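PDB 4UT1: flagellar hook-associated protein from Burkholderia pseudomallei, which probably serves as a structural part of the junction that connects the flagellar hook to the filament. Local coordinates for residues Q125-N130 / S442-A447; Q160-V165 / D256-T261; P302-L307 / G429-F434. All blocks are in the same frame, centred on the assembly; numbering follows the deposited sequence.

Contact 1 of 3, residues Q125-N130 / S442-A447; sequences QTVANN and SAIAAA
V127 meets A446 and I444 through aliphatic carbons alone; the one flat group in a side-chain bond here, the N130 amide, plays no part in the crossing and has T126 O at its edge, only 7° out of the amide plane. That bond, N130 ND2 to T126 O, is 2.9 Å long and nearly straight at 169°. T126 O also accepts from N129 N, so one carbonyl oxygen holds two donors, while N130 N bonds to V127 O at 3.0 Å. These bonds tie N130 back to the turn that carries V127. With V127 CG1 anti to the backbone N (chi1 168°), this methyl reaches across to A446 CB at 4.0 Å and, more loosely, to I444 CG2 at 4.5 Å. The opposing chain is an inverse gamma turn centred on A445, with a weak bond of 3.2 Å from A446 N to I444 O. Along this kinked backbone the I444 and A446 CB atoms point toward the helix and that of A445 away, so that V127 fits against two alternate residues of one loop. The loop, which joins strands 435-436 and 450-454, is thereby laid along the helical part of the molecule. Its backbone is met there by side-chain donors and acceptors: R137 NH1 binds I444 O, and N322 binds both A443 O and A445 N. A574 of helix 572-579 covers V127 and A446, and I444 also rests on A140 and M141 of helix 134-193.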
loop_
_atom_site.group_PDB
_atom_site.type_symbol
_atom_site.label_atom_id
_atom_site.label_comp_id
_atom_site.label_asym_id
_atom_site.label_seq_id
_atom_site.Cartn_x
_atom_site.Cartn_y
_atom_site.Cartn_z
ATOM N N GLN A 125 7.339 25.158 -0.271
ATOM C CA GLN A 125 7.741 26.185 -1.225
ATOM C C GLN A 125 7.873 27.542 -0.528
ATOM O O GLN A 125 8.771 28.341 -0.839
ATOM C CB GLN A 125 6.742 26.253 -2.381
ATOM C CG GLN A 125 7.022 27.390 -3.348
ATOM C CD GLN A 125 6.382 27.159 -4.697
ATOM O OE1 GLN A 125 5.337 26.513 -4.799
ATOM N NE2 GLN A 125 7.015 27.670 -5.746
ATOM N N THR A 126 6.971 27.806 0.417
ATOM C CA THR A 126 7.048 29.013 1.231
ATOM C C THR A 126 8.337 29.012 2.032
ATOM O O THR A 126 9.016 30.033 2.137
ATOM C CB THR A 126 5.829 29.126 2.173
ATOM O OG1 THR A 126 4.650 29.223 1.374
ATOM C CG2 THR A 126 5.935 30.336 3.060
ATOM N N VAL A 127 8.694 27.854 2.575
ATOM C CA VAL A 127 9.940 27.748 3.310
ATOM C C VAL A 127 11.105 28.008 2.347
ATOM O O VAL A 127 12.088 28.640 2.715
ATOM C CB VAL A 127 10.109 26.364 3.984
ATOM C CG1 VAL A 127 11.528 26.193 4.485
ATOM C CG2 VAL A 127 9.085 26.184 5.134
ATOM N N ALA A 128 10.969 27.545 1.111
ATOM C CA ALA A 128 12.067 27.649 0.148
ATOM C C ALA A 128 12.444 29.109 -0.099
ATOM O O ALA A 128 13.609 29.415 -0.384
ATOM C CB ALA A 128 11.692 26.973 -1.163
ATOM N N ASN A 129 11.461 30.001 0.012
ATOM C CA ASN A 129 11.676 31.432 -0.233
ATOM C C ASN A 129 11.934 32.219 1.045
ATOM O O ASN A 129 12.228 33.418 0.998
ATOM C CB ASN A 129 10.469 32.032 -0.953
ATOM C CG ASN A 129 10.321 31.521 -2.364
ATOM O OD1 ASN A 129 11.308 31.353 -3.078
ATOM N ND2 ASN A 129 9.093 31.266 -2.774
ATOM N N ASN A 130 11.795 31.541 2.182
ATOM C CA ASN A 130 11.977 32.149 3.494
ATOM C C ASN A 130 12.644 31.140 4.407
ATOM O O ASN A 130 12.103 30.788 5.464
ATOM C CB ASN A 130 10.635 32.591 4.111
ATOM C CG ASN A 130 9.826 33.491 3.198
ATOM O OD1 ASN A 130 9.960 34.717 3.236
ATOM N ND2 ASN A 130 8.987 32.886 2.367
ATOM N N SER A 442 12.691 23.523 12.737
ATOM C CA SER A 442 14.112 23.627 12.414
ATOM C C SER A 442 14.650 22.355 11.755
ATOM O O SER A 442 15.712 22.378 11.118
ATOM C CB SER A 442 14.921 23.941 13.677
ATOM O OG SER A 442 14.539 25.206 14.209
ATOM N N ALA A 443 13.928 21.248 11.912
ATOM C CA ALA A 443 14.376 19.978 11.339
ATOM C C ALA A 443 14.199 19.914 9.823
ATOM O O ALA A 443 14.754 19.028 9.171
ATOM C CB ALA A 443 13.636 18.801 12.003
ATOM N N ILE A 444 13.407 20.821 9.262
ATOM C CA ILE A 444 13.280 20.886 7.811
ATOM C C ILE A 444 14.628 21.346 7.231
ATOM O O ILE A 444 15.130 22.410 7.575
ATOM C CB ILE A 444 12.137 21.829 7.381
ATOM C CG1 ILE A 444 10.799 21.306 7.919
ATOM C CG2 ILE A 444 12.075 21.959 5.856
ATOM C CD1 ILE A 444 9.678 22.308 7.838
ATOM N N ALA A 445 15.223 20.513 6.390
ATOM C CA ALA A 445 16.536 20.812 5.827
ATOM C C ALA A 445 16.369 21.570 4.515
ATOM O O ALA A 445 16.380 20.975 3.445
ATOM C CB ALA A 445 17.329 19.527 5.619
ATOM N N ALA A 446 16.211 22.888 4.604
ATOM C CA ALA A 446 15.880 23.698 3.439
ATOM C C ALA A 446 17.079 23.974 2.538
ATOM O O ALA A 446 16.916 24.238 1.356
ATOM C CB ALA A 446 15.255 25.019 3.881
ATOM N N ALA A 447 18.271 23.909 3.102
ATOM C CA ALA A 447 19.478 24.289 2.367
ATOM C C ALA A 447 20.138 23.111 1.661
ATOM O O ALA A 447 20.075 21.982 2.136
ATOM C CB ALA A 447 20.455 24.938 3.314
#

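Contact 2 of 3, residues Q160-V165 / D256-T261. With EDO (1,2-ethanediol), chain O.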
loop_
_atom_site.group_PDB
_atom_site.type_symbol
_atom_site.label_atom_id
_atom_site.label_comp_id
_atom_site.label_asym_id
_atom_site.label_seq_id
_atom_site.Cartn_x
_atom_site.Cartn_y
_atom_site.Cartn_z
ATOM N N GLN A 160 -12.355 0.174 11.637
ATOM C CA GLN A 160 -13.687 0.175 12.217
ATOM C C GLN A 160 -14.678 -0.544 11.300
ATOM O O GLN A 160 -15.477 -1.374 11.753
ATOM C CB GLN A 160 -14.130 1.612 12.520
ATOM C CG GLN A 160 -13.412 2.202 13.741
ATOM C CD GLN A 160 -13.604 3.722 13.883
ATOM O OE1 GLN A 160 -14.339 4.338 13.117
ATOM N NE2 GLN A 160 -12.921 4.319 14.859
ATOM N N LEU A 161 -14.614 -0.227 10.015
ATOM C CA LEU A 161 -15.378 -0.941 9.005
ATOM C C LEU A 161 -15.026 -2.430 8.995
ATOM O O LEU A 161 -15.915 -3.289 8.878
ATOM C CB LEU A 161 -15.132 -0.334 7.624
ATOM C CG LEU A 161 -15.870 0.979 7.356
ATOM C CD1 LEU A 161 -15.508 1.512 5.985
ATOM C CD2 LEU A 161 -17.370 0.763 7.475
ATOM N N ARG A 162 -13.739 -2.733 9.130
ATOM C CA ARG A 162 -13.293 -4.128 9.124
ATOM C C ARG A 162 -13.875 -4.869 10.323
ATOM O O ARG A 162 -14.304 -6.034 10.209
ATOM C CB ARG A 162 -11.766 -4.228 9.112
ATOM C CG ARG A 162 -11.267 -5.670 8.935
ATOM C CD ARG A 162 -9.779 -5.730 8.612
ATOM N NE ARG A 162 -9.479 -5.090 7.337
ATOM C CZ ARG A 162 -8.882 -3.909 7.211
ATOM N NH1 ARG A 162 -8.495 -3.226 8.287
ATOM N NH2 ARG A 162 -8.661 -3.415 6.002
ATOM N N GLN A 163 -13.930 -4.193 11.468
ATOM C CA GLN A 163 -14.512 -4.829 12.648
ATOM C C GLN A 163 -16.035 -4.908 12.549
ATOM O O GLN A 163 -16.636 -5.875 13.023
ATOM C CB GLN A 163 -14.095 -4.098 13.920
ATOM C CG GLN A 163 -14.803 -4.602 15.167
ATOM C CD GLN A 163 -14.627 -6.086 15.381
ATOM O OE1 GLN A 163 -13.640 -6.682 14.930
ATOM N NE2 GLN A 163 -15.584 -6.701 16.076
ATOM N N SER A 164 -16.656 -3.893 11.947
ATOM C CA SER A 164 -18.086 -3.938 11.663
ATOM C C SER A 164 -18.413 -5.170 10.823
ATOM O O SER A 164 -19.381 -5.884 11.100
ATOM C CB SER A 164 -18.543 -2.656 10.958
ATOM O OG SER A 164 -19.939 -2.684 10.725
ATOM N N VAL A 165 -17.585 -5.462 9.825
ATOM C CA VAL A 165 -17.777 -6.687 9.052
ATOM C C VAL A 165 -17.676 -7.934 9.955
ATOM O O VAL A 165 -18.529 -8.828 9.890
ATOM C CB VAL A 165 -16.766 -6.771 7.884
ATOM C CG1 VAL A 165 -16.778 -8.178 7.267
ATOM C CG2 VAL A 165 -17.113 -5.712 6.843
ATOM N N ASP A 256 -5.324 -14.153 8.598
ATOM C CA ASP A 256 -5.400 -12.769 9.061
ATOM C C ASP A 256 -6.293 -12.704 10.291
ATOM O O ASP A 256 -7.514 -12.724 10.172
ATOM C CB ASP A 256 -5.937 -11.866 7.951
ATOM C CG ASP A 256 -6.049 -10.392 8.375
ATOM O OD1 ASP A 256 -5.776 -10.042 9.551
ATOM O OD2 ASP A 256 -6.414 -9.576 7.504
ATOM N N PRO A 257 -5.678 -12.616 11.480
ATOM C CA PRO A 257 -6.415 -12.713 12.743
ATOM C C PRO A 257 -7.277 -11.492 13.013
ATOM O O PRO A 257 -8.103 -11.534 13.919
ATOM C CB PRO A 257 -5.300 -12.830 13.789
ATOM C CG PRO A 257 -4.157 -12.141 13.181
ATOM C CD PRO A 257 -4.238 -12.407 11.702
ATOM N N SER A 258 -7.082 -10.416 12.252
ATOM C CA SER A 258 -7.950 -9.246 12.378
ATOM C C SER A 258 -9.292 -9.469 11.666
ATOM O O SER A 258 -10.233 -8.686 11.822
ATOM C CB SER A 258 -7.247 -7.991 11.820
ATOM O OG SER A 258 -7.286 -7.956 10.405
ATOM N N GLU A 259 -9.378 -10.544 10.889
ATOM C CA GLU A 259 -10.580 -10.830 10.125
ATOM C C GLU A 259 -11.151 -12.194 10.486
ATOM O O GLU A 259 -10.431 -13.191 10.514
ATOM C CB GLU A 259 -10.300 -10.767 8.630
ATOM C CG GLU A 259 -9.809 -9.375 8.203
ATOM C CD GLU A 259 -9.699 -9.197 6.707
ATOM O OE1 GLU A 259 -9.650 -10.210 5.964
ATOM O OE2 GLU A 259 -9.664 -8.018 6.272
ATOM N N LEU A 260 -12.448 -12.223 10.764
ATOM C CA LEU A 260 -13.130 -13.480 11.030
ATOM C C LEU A 260 -13.480 -14.214 9.753
ATOM O O LEU A 260 -13.758 -13.602 8.720
ATOM C CB LEU A 260 -14.416 -13.245 11.836
ATOM C CG LEU A 260 -14.268 -12.526 13.167
ATOM C CD1 LEU A 260 -15.623 -12.484 13.878
ATOM C CD2 LEU A 260 -13.211 -13.188 14.029
ATOM N N THR A 261 -13.495 -15.541 9.841
ATOM C CA THR A 261 -13.880 -16.362 8.714
ATOM C C THR A 261 -14.964 -17.318 9.212
ATOM O O THR A 261 -15.215 -17.401 10.415
ATOM C CB THR A 261 -12.674 -17.130 8.130
ATOM O OG1 THR A 261 -13.078 -17.844 6.955
ATOM C CG2 THR A 261 -12.110 -18.111 9.150
HETATM C C1 EDO O . -10.356 -20.767 4.855
HETATM O O1 EDO O . -9.102 -20.741 5.541
HETATM C C2 EDO O . -11.083 -19.461 5.140
HETATM O O2 EDO O . -12.266 -19.736 5.909
#
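R162 and E259 form the close part of this contact, and it is as much carbon as charge. E259 CG lies 3.7 Å from R162 CD, and the carboxylate then comes to the edge of the guanidinium, where R162 NE and E259 OE2 are 3.1 Å apart. The salt bridge is real but its hydrogen bond is weak, bent to 123° at the hydrogen, and the two flat groups are turned 27° against each other. The bend of the arginine at chi3 (-63°) exposes NE to the glutamate and leaves the outer end for other partners: NH2 pairs with D301 and with Q304 OE1. The buried guanidinium is thus shared among E259, D301 and Q304, which fixes its rotation and probably spreads its charge over several acceptors.

Toward solvent the fit relaxes. S258 is partly exposed, and S258 OG comes only to 3.8 Å from R162 CD. The hydroxyl donates within its own loop, S258 OG to D256 OD1 at 2.7 Å. S258 N reaches the same oxygen, D256 OD1, on the same face of the carboxylate, at 3.0 Å. D256 OD2 meanwhile makes a salt bridge to R428. The corner set against helix 134-193 is an Asx turn within a type I beta turn from D256 to E259, part of the connection between the adjacent antiparallel strands 244-252 and 260-265.

Contact 3 of 3, residues P302-L307 / G429-F434; sequences PAQAQL and GALDGF
Q304 and L307 both hold CG anti to the backbone N (chi1 -169° and -179°), while L431 places its CG anti to the carbonyl carbon (chi1 -57°), and these choices bring three side chains of two helical segments into one cluster. L431 is the centre of the contact, and its two methyl groups meet different parts of the opposing surface. L431 CD1 lies 3.9 Å from L307 CD2 and 4.1 Å from Q304 CG, so it sits between a leucine branch and the aliphatic stem of a glutamine. L431 CD2 turns instead to the base of the same leucine, 4.1 Å from L307 CG and 3.9 Å from L307 O. The L307 and L431 side chains run at about a right angle to one another, so they touch over a short length of each.

Q304 has a double use here. Its extended chain lends methylene surface to L431 and carries the amide alongside it, where each end of that amide finds a polar partner. OE1 accepts from R162 NH2. Q304 NE2 donates to a water at 2.8 Å, and the water in turn donates to D432 OD2 at 2.7 Å, a bridge that ties the polar margin of the two segments where the side chains themselves do not meet. An apolar centre is thus flanked by a single water bridge.

The short, weakly bonded helix 430-433 lies against the long helix 287-322, just past the kink at P302, and L431 touches A311 one turn further on. L307 also touches A154 of helix 134-193 and Y597 and Y600 of helix 593-630, while A305 O is bonded by T427 in the loop that follows strand 421-425.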
loop_
_atom_site.group_PDB
_atom_site.type_symbol
_atom_site.label_atom_id
_atom_site.label_comp_id
_atom_site.label_asym_id
_atom_site.label_seq_id
_atom_site.Cartn_x
_atom_site.Cartn_y
_atom_site.Cartn_z
ATOM N N PRO A 302 -8.428 -3.894 -0.325
ATOM C CA PRO A 302 -7.612 -3.218 -1.340
ATOM C C PRO A 302 -7.528 -1.723 -1.105
ATOM O O PRO A 302 -6.457 -1.134 -1.293
ATOM C CB PRO A 302 -8.350 -3.527 -2.650
ATOM C CG PRO A 302 -9.008 -4.850 -2.373
ATOM C CD PRO A 302 -9.462 -4.739 -0.937
ATOM N N ALA A 303 -8.631 -1.117 -0.684
ATOM C CA ALA A 303 -8.645 0.326 -0.505
ATOM C C ALA A 303 -7.651 0.723 0.570
ATOM O O ALA A 303 -6.934 1.700 0.407
ATOM C CB ALA A 303 -10.038 0.832 -0.151
ATOM N N GLN A 304 -7.601 -0.018 1.672
ATOM C CA GLN A 304 -6.665 0.376 2.716
ATOM C C GLN A 304 -5.218 0.140 2.282
ATOM O O GLN A 304 -4.331 0.913 2.634
ATOM C CB GLN A 304 -6.935 -0.346 4.031
ATOM C CG GLN A 304 -6.109 0.285 5.153
ATOM C CD GLN A 304 -6.443 -0.241 6.510
ATOM O OE1 GLN A 304 -7.311 -1.116 6.667
ATOM N NE2 GLN A 304 -5.752 0.279 7.517
ATOM N N ALA A 305 -4.975 -0.917 1.511
ATOM C CA ALA A 305 -3.627 -1.189 1.019
ATOM C C ALA A 305 -3.170 -0.069 0.089
ATOM O O ALA A 305 -1.995 0.325 0.084
ATOM C CB ALA A 305 -3.569 -2.539 0.294
ATOM N N GLN A 306 -4.093 0.413 -0.733
ATOM C CA GLN A 306 -3.782 1.510 -1.654
ATOM C C GLN A 306 -3.524 2.824 -0.932
ATOM O O GLN A 306 -2.578 3.549 -1.262
ATOM C CB GLN A 306 -4.922 1.675 -2.664
ATOM C CG GLN A 306 -5.067 0.467 -3.596
ATOM C CD GLN A 306 -6.427 0.401 -4.269
ATOM O OE1 GLN A 306 -7.136 1.407 -4.378
ATOM N NE2 GLN A 306 -6.805 -0.789 -4.710
ATOM N N LEU A 307 -4.365 3.158 0.037
ATOM C CA LEU A 307 -4.192 4.408 0.750
ATOM C C LEU A 307 -2.954 4.310 1.634
ATOM O O LEU A 307 -2.218 5.264 1.774
ATOM C CB LEU A 307 -5.425 4.753 1.582
ATOM C CG LEU A 307 -5.332 6.076 2.346
ATOM C CD1 LEU A 307 -5.126 7.260 1.397
ATOM C CD2 LEU A 307 -6.566 6.282 3.205
ATOM N N GLY A 429 -1.077 -1.357 7.355
ATOM C CA GLY A 429 -0.795 -0.750 8.650
ATOM C C GLY A 429 -0.058 0.573 8.658
ATOM O O GLY A 429 0.194 1.149 9.725
ATOM N N ALA A 430 0.295 1.073 7.482
ATOM C CA ALA A 430 1.064 2.305 7.406
ATOM C C ALA A 430 0.294 3.491 7.981
ATOM O O ALA A 430 0.897 4.431 8.506
ATOM C CB ALA A 430 1.463 2.587 5.967
ATOM N N LEU A 431 -1.027 3.442 7.875
ATOM C CA LEU A 431 -1.870 4.545 8.338
ATOM C C LEU A 431 -1.876 4.673 9.852
ATOM O O LEU A 431 -1.835 5.784 10.382
ATOM C CB LEU A 431 -3.304 4.370 7.842
ATOM C CG LEU A 431 -3.528 4.246 6.334
ATOM C CD1 LEU A 431 -5.015 4.109 6.025
ATOM C CD2 LEU A 431 -2.890 5.444 5.601
ATOM N N ASP A 432 -1.969 3.541 10.546
ATOM C CA ASP A 432 -2.163 3.564 11.994
ATOM C C ASP A 432 -0.923 4.071 12.709
ATOM O O ASP A 432 -1.024 4.636 13.796
ATOM C CB ASP A 432 -2.540 2.169 12.528
ATOM C CG ASP A 432 -3.923 1.727 12.098
ATOM O OD1 ASP A 432 -4.854 2.564 12.093
ATOM O OD2 ASP A 432 -4.084 0.525 11.780
ATOM N N GLY A 433 0.240 3.875 12.092
ATOM C CA GLY A 433 1.495 4.329 12.656
ATOM C C GLY A 433 2.044 5.612 12.049
ATOM O O GLY A 433 3.081 6.099 12.492
ATOM N N PHE A 434 1.349 6.170 11.058
ATOM C CA PHE A 434 1.835 7.381 10.385
ATOM C C PHE A 434 2.010 8.531 11.367
ATOM O O PHE A 434 1.075 8.897 12.076
ATOM C CB PHE A 434 0.878 7.816 9.264
ATOM C CG PHE A 434 1.436 8.910 8.395
ATOM C CD1 PHE A 434 1.259 10.248 8.730
ATOM C CD2 PHE A 434 2.152 8.599 7.252
ATOM C CE1 PHE A 434 1.807 11.271 7.931
ATOM C CE2 PHE A 434 2.690 9.612 6.451
ATOM C CZ PHE A 434 2.502 10.947 6.796
HETATM O O HOH W 1 -6.231 0.078 10.272
#

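The three contacts are spread along an elongated helical bundle. Contacts 1 and 2 lie on opposite sides of the chain's centre with their own centres 43 Å apart; contact 3 has its centre 28 Å from that of contact 1 and 15 Å from that of contact 2. Only contacts 2 and 3 touch, through R162 and Q304. Helix 134-193 serves all three, carrying the first segment of contact 2 and packing beside contacts 1 and 3. Along the chain, contact 2 closes before contact 3 opens, and both are nested within the loop closed by contact 1. Loops and short helices far apart in sequence thus pack against shared long helices, which draws the beta-rich parts onto one elongated helical core.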